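Local coordinates for prephenate dehydratase (PDB 3MWB), which probably catalyses the conversion of prephenate to 3-phenylpyruvate, with loss of carbon dioxide and water, in L-phenylalanine biosynthesis, and binds L-phenylalanine, at residues 199-204 with 229-234; 93-98 with 139-144. One frame throughout, in Å; residues are numbered along the deposited sequence.

Contact 1 of 2, residues 199-204 with 229-234; sequences ADKTTV and NLSRIE. With PHE (phenylalanine), chain C.
Lys201 and Ser231 meet at the ends of their side chains, CE of Lys201 lying 3.9 Å from OG of Ser231. A water ties the polar ends together: it accepts from Lys201 NZ at 2.9 Å and is hydrogen-bonded to Ser231 OG at 2.8 Å. The lysine starts with CG anti to the backbone N (chi1 -158°) and bends at chi3, -92°, which brings NZ round to this water; its salt-bridge partner is Glu85. Further along, the methyl CG2 of Thr203 reaches the edge of the Arg232 guanidinium, near its plane, 3.8 Å from NH2. Thr203 OG1 bonds instead to Tyr280 and Asp250. Arg232 NH1 grips Glu234 OE2 at 2.8 Å in a salt bridge, on the anti side of that oxygen and 28° out of the carboxylate plane, while NE pairs with Asp250. Strands 200-207 and 230-237 of the antiparallel ACT-domain sheet do not pair directly; strand 245-252 runs between them, and Ser231 and Arg232 both face its Asp250 in a classic beta bulge. Ahead of the bulge the chain holds the bound phenylalanine by its amino-acid end. Asn229 OD1 and Leu230 O each accept from the ligand N at 2.7 Å, and Leu230 N donates to its OXT at 2.8 Å. Asp211 and Leu216 of the second subunit also hydrogen-bond to the ligand. Replacing Asn229, an alanine here is likely to leave the ligand's ammonium short of one acceptor, and Asp252 and, in the second subunit, Asp211 without the ND2 donor. The ligand ring rests against the Ser231-Arg232 backbone, its CZ 3.5 Å from Arg232 N, and also touches Ile233 CG2.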
ATOM      1  N   ALA A 199     -19.161   0.754  20.929  1.00 25.40           N
ATOM      2  CA  ALA A 199     -19.492   1.919  20.124  1.00 25.23           C
ATOM      3  C   ALA A 199     -18.608   3.087  20.594  1.00 24.49           C
ATOM      4  O   ALA A 199     -19.093   4.104  21.078  1.00 24.97           O
ATOM      5  CB  ALA A 199     -20.991   2.250  20.226  1.00 25.19           C
ATOM      6  N   ASP A 200     -17.298   2.913  20.442  1.00 24.00           N
ATOM      7  CA  ASP A 200     -16.337   3.848  21.011  1.00 23.05           C
ATOM      8  C   ASP A 200     -15.547   4.530  19.915  1.00 21.77           C
ATOM      9  O   ASP A 200     -15.528   4.085  18.762  1.00 20.40           O
ATOM     10  CB  ASP A 200     -15.366   3.119  21.952  1.00 23.35           C
ATOM     11  CG  ASP A 200     -16.046   2.565  23.204  1.00 25.18           C
ATOM     12  OD1 ASP A 200     -16.783   3.301  23.871  1.00 24.75           O
ATOM     13  OD2 ASP A 200     -15.830   1.379  23.520  1.00 27.03           O
ATOM     14  N   LYS A 201     -14.876   5.608  20.312  1.00 21.69           N
ATOM     15  CA  LYS A 201     -13.979   6.350  19.466  1.00 21.93           C
ATOM     16  C   LYS A 201     -12.613   6.391  20.156  1.00 21.73           C
ATOM     17  O   LYS A 201     -12.528   6.463  21.386  1.00 21.23           O
ATOM     18  CB  LYS A 201     -14.542   7.765  19.309  1.00 22.99           C
ATOM     19  CG  LYS A 201     -14.075   8.521  18.096  1.00 23.70           C
ATOM     20  CD  LYS A 201     -14.882   9.836  17.901  1.00 22.41           C
ATOM     21  CE  LYS A 201     -16.110   9.702  17.001  1.00 22.39           C
ATOM     22  NZ  LYS A 201     -16.782  11.034  16.880  1.00 22.89           N
ATOM     23  N   THR A 202     -11.545   6.335  19.367  1.00 21.20           N
ATOM     24  CA  THR A 202     -10.204   6.520  19.895  1.00 21.15           C
ATOM     25  C   THR A 202      -9.526   7.631  19.119  1.00 20.74           C
ATOM     26  O   THR A 202      -9.542   7.634  17.883  1.00 20.92           O
ATOM     27  CB  THR A 202      -9.374   5.198  19.892  1.00 21.62           C
ATOM     28  OG1 THR A 202      -9.971   4.243  20.785  1.00 21.69           O
ATOM     29  CG2 THR A 202      -7.899   5.425  20.345  1.00 21.58           C
ATOM     30  N   THR A 203      -8.926   8.570  19.847  1.00 20.64           N
ATOM     31  CA  THR A 203      -8.243   9.719  19.252  1.00 20.20           C
ATOM     32  C   THR A 203      -6.738   9.666  19.535  1.00 20.17           C
ATOM     33  O   THR A 203      -6.306   9.362  20.662  1.00 21.04           O
ATOM     34  CB  THR A 203      -8.852  11.078  19.759  1.00 20.83           C
ATOM     35  OG1 THR A 203     -10.263  11.121  19.498  1.00 20.28           O
ATOM     36  CG2 THR A 203      -8.203  12.291  19.064  1.00 19.67           C
ATOM     37  N   VAL A 204      -5.951   9.982  18.512  1.00 20.24           N
ATOM     38  CA  VAL A 204      -4.500  10.071  18.618  1.00 20.47           C
ATOM     39  C   VAL A 204      -3.947  11.278  17.861  1.00 21.13           C
ATOM     40  O   VAL A 204      -4.570  11.789  16.928  1.00 20.69           O
ATOM     41  CB  VAL A 204      -3.781   8.814  18.072  1.00 20.90           C
ATOM     42  CG1 VAL A 204      -4.022   7.634  18.957  1.00 21.60           C
ATOM     43  CG2 VAL A 204      -4.179   8.519  16.594  1.00 20.24           C
ATOM     44  N   ASN A 229     -11.729   1.582  11.057  1.00 20.76           N
ATOM     45  CA  ASN A 229     -12.337   2.692  10.355  1.00 21.39           C
ATOM     46  C   ASN A 229     -12.014   4.031  10.998  1.00 20.85           C
ATOM     47  O   ASN A 229     -12.042   4.173  12.246  1.00 19.28           O
ATOM     48  CB  ASN A 229     -13.855   2.497  10.344  1.00 23.65           C
ATOM     49  CG  ASN A 229     -14.535   3.267   9.263  1.00 24.70           C
ATOM     50  OD1 ASN A 229     -14.171   3.178   8.090  1.00 26.19           O
ATOM     51  ND2 ASN A 229     -15.545   4.023   9.638  1.00 23.68           N
ATOM     52  N   LEU A 230     -11.749   5.030  10.152  1.00 19.41           N
ATOM     53  CA  LEU A 230     -11.518   6.384  10.654  1.00 19.85           C
ATOM     54  C   LEU A 230     -12.715   7.312  10.442  1.00 20.57           C
ATOM     55  O   LEU A 230     -13.452   7.183   9.451  1.00 22.39           O
ATOM     56  CB  LEU A 230     -10.258   6.998  10.040  1.00 18.99           C
ATOM     57  CG  LEU A 230      -8.978   6.169  10.125  1.00 19.23           C
ATOM     58  CD1 LEU A 230      -7.858   6.911   9.365  1.00 19.87           C
ATOM     59  CD2 LEU A 230      -8.562   5.868  11.589  1.00 18.29           C
ATOM     60  N   SER A 231     -12.894   8.259  11.359  1.00 20.42           N
ATOM     61  CA  SER A 231     -13.975   9.238  11.227  1.00 21.13           C
ATOM     62  C   SER A 231     -13.456  10.676  11.126  1.00 21.21           C
ATOM     63  O   SER A 231     -14.229  11.600  10.841  1.00 21.72           O
ATOM     64  CB  SER A 231     -14.951   9.105  12.392  1.00 22.32           C
ATOM     65  OG  SER A 231     -14.257   9.327  13.606  1.00 22.25           O
ATOM     66  N   ARG A 232     -12.155  10.874  11.391  1.00 20.33           N
ATOM     67  CA  ARG A 232     -11.556  12.195  11.282  1.00 19.56           C
ATOM     68  C   ARG A 232     -10.066  12.106  11.055  1.00 19.57           C
ATOM     69  O   ARG A 232      -9.371  11.334  11.713  1.00 18.50           O
ATOM     70  CB  ARG A 232     -11.834  13.057  12.522  1.00 21.03           C
ATOM     71  CG  ARG A 232     -11.394  14.540  12.373  1.00 20.39           C
ATOM     72  CD  ARG A 232     -11.695  15.346  13.647  1.00 20.73           C
ATOM     73  NE  ARG A 232     -10.964  14.747  14.761  1.00 20.76           N
ATOM     74  CZ  ARG A 232      -9.733  15.087  15.126  1.00 21.93           C
ATOM     75  NH1 ARG A 232      -9.095  16.070  14.495  1.00 23.93           N
ATOM     76  NH2 ARG A 232      -9.134  14.442  16.119  1.00 20.93           N
ATOM     77  N   ILE A 233      -9.586  12.868  10.072  1.00 20.07           N
ATOM     78  CA  ILE A 233      -8.145  13.159   9.978  1.00 20.68           C
ATOM     79  C   ILE A 233      -7.904  14.625   9.600  1.00 22.10           C
ATOM     80  O   ILE A 233      -8.628  15.182   8.768  1.00 22.35           O
ATOM     81  CB  ILE A 233      -7.426  12.243   8.995  1.00 21.41           C
ATOM     82  CG1 ILE A 233      -5.955  12.688   8.846  1.00 23.22           C
ATOM     83  CG2 ILE A 233      -8.170  12.211   7.648  1.00 20.48           C
ATOM     84  CD1 ILE A 233      -5.179  11.866   7.949  1.00 25.55           C
ATOM     85  N   GLU A 234      -6.915  15.246  10.250  1.00 28.48           N
ATOM     86  CA  GLU A 234      -6.489  16.604   9.942  1.00 28.13           C
ATOM     87  C   GLU A 234      -4.968  16.720  10.136  1.00 26.10           C
ATOM     88  O   GLU A 234      -4.420  16.384  11.192  1.00 25.62           O
ATOM     89  CB  GLU A 234      -7.230  17.649  10.805  1.00 31.23           C
ATOM     90  CG  GLU A 234      -8.732  17.379  10.969  1.00 35.20           C
ATOM     91  CD  GLU A 234      -9.475  18.420  11.784  1.00 38.89           C
ATOM     92  OE1 GLU A 234      -9.490  19.604  11.376  1.00 42.04           O
ATOM     93  OE2 GLU A 234     -10.071  18.051  12.817  1.00 39.55           O
TER
HETATM   94  N   PHE C 311     -13.591   5.721   7.235  1.00 21.42           N
HETATM   95  CA  PHE C 311     -12.747   5.717   5.980  1.00 20.49           C
HETATM   96  C   PHE C 311     -11.350   5.195   6.275  1.00 20.27           C
HETATM   97  O   PHE C 311     -10.449   5.249   5.394  1.00 20.21           O
HETATM   98  CB  PHE C 311     -12.678   7.121   5.309  1.00 20.73           C
HETATM   99  CG  PHE C 311     -12.301   8.256   6.251  1.00 21.54           C
HETATM  100  CD1 PHE C 311     -10.970   8.427   6.685  1.00 18.65           C
HETATM  101  CD2 PHE C 311     -13.283   9.168   6.690  1.00 21.37           C
HETATM  102  CE1 PHE C 311     -10.620   9.462   7.552  1.00 20.14           C
HETATM  103  CE2 PHE C 311     -12.947  10.224   7.556  1.00 22.12           C
HETATM  104  CZ  PHE C 311     -11.599  10.370   7.988  1.00 21.58           C
HETATM  105  OXT PHE C 311     -11.094   4.762   7.423  1.00 19.60           O
HETATM  106  O   HOH W   1     -14.762  11.815  14.882  1.00 20.88           O

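Contact 2 of 2, residues 93-98 with 139-144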
ATOM      1  N   VAL A  93     -31.491  32.160  17.903  1.00 28.76           N
ATOM      2  CA  VAL A  93     -32.558  33.103  18.174  1.00 29.16           C
ATOM      3  C   VAL A  93     -32.085  34.524  17.865  1.00 29.26           C
ATOM      4  O   VAL A  93     -30.890  34.847  18.001  1.00 28.07           O
ATOM      5  CB  VAL A  93     -33.099  33.017  19.627  1.00 30.04           C
ATOM      6  CG1 VAL A  93     -33.713  31.643  19.898  1.00 31.27           C
ATOM      7  CG2 VAL A  93     -32.027  33.335  20.641  1.00 30.95           C
ATOM      8  N   LEU A  94     -33.038  35.356  17.445  1.00 29.34           N
ATOM      9  CA  LEU A  94     -32.815  36.779  17.260  1.00 30.43           C
ATOM     10  C   LEU A  94     -33.341  37.499  18.488  1.00 31.63           C
ATOM     11  O   LEU A  94     -34.500  37.314  18.889  1.00 32.36           O
ATOM     12  CB  LEU A  94     -33.513  37.303  15.985  1.00 30.90           C
ATOM     13  CG  LEU A  94     -33.326  38.815  15.719  1.00 32.28           C
ATOM     14  CD1 LEU A  94     -31.927  39.128  15.191  1.00 31.71           C
ATOM     15  CD2 LEU A  94     -34.393  39.336  14.766  1.00 32.91           C
ATOM     16  N   VAL A  95     -32.493  38.334  19.071  1.00 31.85           N
ATOM     17  CA  VAL A  95     -32.724  38.847  20.405  1.00 33.57           C
ATOM     18  C   VAL A  95     -32.609  40.380  20.412  1.00 35.07           C
ATOM     19  O   VAL A  95     -31.849  40.958  19.632  1.00 35.05           O
ATOM     20  CB  VAL A  95     -31.766  38.111  21.416  1.00 33.43           C
ATOM     21  CG1 VAL A  95     -30.545  38.940  21.797  1.00 33.64           C
ATOM     22  CG2 VAL A  95     -32.508  37.628  22.624  1.00 33.87           C
ATOM     23  N   ALA A  96     -33.408  41.030  21.254  1.00 37.40           N
ATOM     24  CA  ALA A  96     -33.401  42.499  21.388  1.00 39.19           C
ATOM     25  C   ALA A  96     -33.999  42.917  22.727  1.00 41.50           C
ATOM     26  O   ALA A  96     -34.614  42.101  23.417  1.00 42.16           O
ATOM     27  CB  ALA A  96     -34.159  43.151  20.233  1.00 39.71           C
ATOM     28  N   ARG A  97     -33.807  44.179  23.106  1.00 43.33           N
ATOM     29  CA  ARG A  97     -34.412  44.695  24.328  1.00 46.04           C
ATOM     30  C   ARG A  97     -35.937  44.763  24.149  1.00 47.24           C
ATOM     31  O   ARG A  97     -36.414  44.887  23.012  1.00 46.16           O
ATOM     32  CB  ARG A  97     -33.832  46.073  24.673  1.00 48.11           C
ATOM     33  N   PRO A  98     -36.701  44.651  25.258  1.00 49.47           N
ATOM     34  CA  PRO A  98     -38.165  44.794  25.218  1.00 51.33           C
ATOM     35  C   PRO A  98     -38.636  46.094  24.543  1.00 52.93           C
ATOM     36  O   PRO A  98     -38.054  47.161  24.763  1.00 54.06           O
ATOM     37  CB  PRO A  98     -38.556  44.798  26.700  1.00 53.74           C
ATOM     38  CG  PRO A  98     -37.502  44.004  27.366  1.00 52.70           C
ATOM     39  CD  PRO A  98     -36.229  44.336  26.623  1.00 50.80           C
ATOM     40  N   ALA A 139     -21.403  37.747  23.944  1.00 38.84           N
ATOM     41  CA  ALA A 139     -21.005  39.158  24.066  1.00 39.72           C
ATOM     42  C   ALA A 139     -21.919  40.072  23.252  1.00 40.39           C
ATOM     43  O   ALA A 139     -22.291  41.157  23.705  1.00 40.26           O
ATOM     44  CB  ALA A 139     -19.545  39.366  23.670  1.00 39.33           C
ATOM     45  N   SER A 140     -22.284  39.622  22.053  1.00 40.59           N
ATOM     46  CA  SER A 140     -23.201  40.363  21.208  1.00 40.94           C
ATOM     47  C   SER A 140     -24.528  40.555  21.921  1.00 41.20           C
ATOM     48  O   SER A 140     -25.062  41.669  21.944  1.00 41.81           O
ATOM     49  CB  SER A 140     -23.409  39.651  19.872  1.00 40.87           C
ATOM     50  OG  SER A 140     -22.267  39.808  19.056  1.00 41.59           O
ATOM     51  N   ALA A 141     -25.043  39.473  22.505  1.00 40.49           N
ATOM     52  CA  ALA A 141     -26.274  39.526  23.272  1.00 41.05           C
ATOM     53  C   ALA A 141     -26.163  40.460  24.482  1.00 41.49           C
ATOM     54  O   ALA A 141     -27.041  41.318  24.673  1.00 41.86           O
ATOM     55  CB  ALA A 141     -26.728  38.109  23.702  1.00 40.48           C
HETATM   56  N   MSE A 142     -25.106  40.286  25.283  1.00 40.22           N
HETATM   57  CA  MSE A 142     -24.876  41.084  26.497  1.00 44.12           C
HETATM   58  C   MSE A 142     -24.658  42.574  26.226  1.00 45.46           C
HETATM   59  O   MSE A 142     -24.984  43.422  27.069  1.00 47.73           O
HETATM   60  CB  MSE A 142     -23.699  40.523  27.314  1.00 46.83           C
HETATM   61  CG  MSE A 142     -23.929  39.105  27.844  1.00 48.89           C
HETATM   62 SE   MSE A 142     -25.533  38.889  28.971  1.00 57.29          SE
HETATM   63  CE  MSE A 142     -24.784  39.534  30.656  1.00 59.03           C
ATOM     64  N   GLY A 143     -24.103  42.886  25.056  1.00 44.48           N
ATOM     65  CA  GLY A 143     -23.906  44.270  24.623  1.00 45.89           C
ATOM     66  C   GLY A 143     -25.209  45.059  24.554  1.00 46.16           C
ATOM     67  O   GLY A 143     -25.213  46.268  24.764  1.00 48.60           O
ATOM     68  N   LEU A 144     -26.314  44.367  24.276  1.00 44.15           N
ATOM     69  CA  LEU A 144     -27.648  44.981  24.245  1.00 44.84           C
ATOM     70  C   LEU A 144     -28.148  45.517  25.597  1.00 48.35           C
ATOM     71  O   LEU A 144     -29.077  46.327  25.632  1.00 49.75           O
ATOM     72  CB  LEU A 144     -28.678  44.004  23.677  1.00 42.07           C
ATOM     73  CG  LEU A 144     -28.528  43.552  22.221  1.00 39.37           C
ATOM     74  CD1 LEU A 144     -29.387  42.322  21.974  1.00 36.11           C
ATOM     75  CD2 LEU A 144     -28.877  44.667  21.247  1.00 37.69           C
TER
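Strand 93-96 and residues 139-143 of helix 137-143 approach most closely at Val95 and Ala141, whose CA atoms are 7.1 Å apart, and no hydrogen bond joins the two segments. This is a helix packed on a mixed beta-sheet, within the prephenate dehydratase domain of the periplasmic-binding-protein clan: strand 93-96 sits between 153-156 and 168-171, antiparallel to both. Val95 turns its side chain toward the helix, and its CG1 is the methyl that does the work, touching Ala141 CB at 4.3 Å as well as the leucine beyond it. Leu144 carries the larger share of the contact. A chi1 of -64° sets its CG anti to the carbonyl carbon, chi2 of 164° carries CD1 to the strand, and the side chain slants across that of Val95. Ala96 points its own methyl to the far side, so there the leucine rests on main chain, with CD1 4.1 Å from Ala96 CA. Ala154 and Tyr151 also pack against Leu144, while Leu167 and Ala161 also touch Val95. The tightest approach is methyl to methyl, Val95 CG1 to Leu144 CD1 at 3.6 Å, and the same CD1 lies 3.7 Å from the carbonyl oxygen Val95 O.

The two contacts lie in different domains, on opposite sides of the chain's centre, with their centres 38 Å apart and about 25 Å between nearest atoms; they share no residue. Contact 2 closes along the chain before contact 1 opens. Contact 1 belongs to the ACT domain, probably regulatory as in related enzymes, and holds part of the phenylalanine pocket, which the second subunit completes, whereas no other chain touches contact 2. Contact 2 sits in the dehydratase domain, where the nearest side-chain atoms of Val95 lie about 4 Å from those of Ala161 and Leu167, two residues of a magnesium site seen in an entry of this protein, although no metal is bound to this chain.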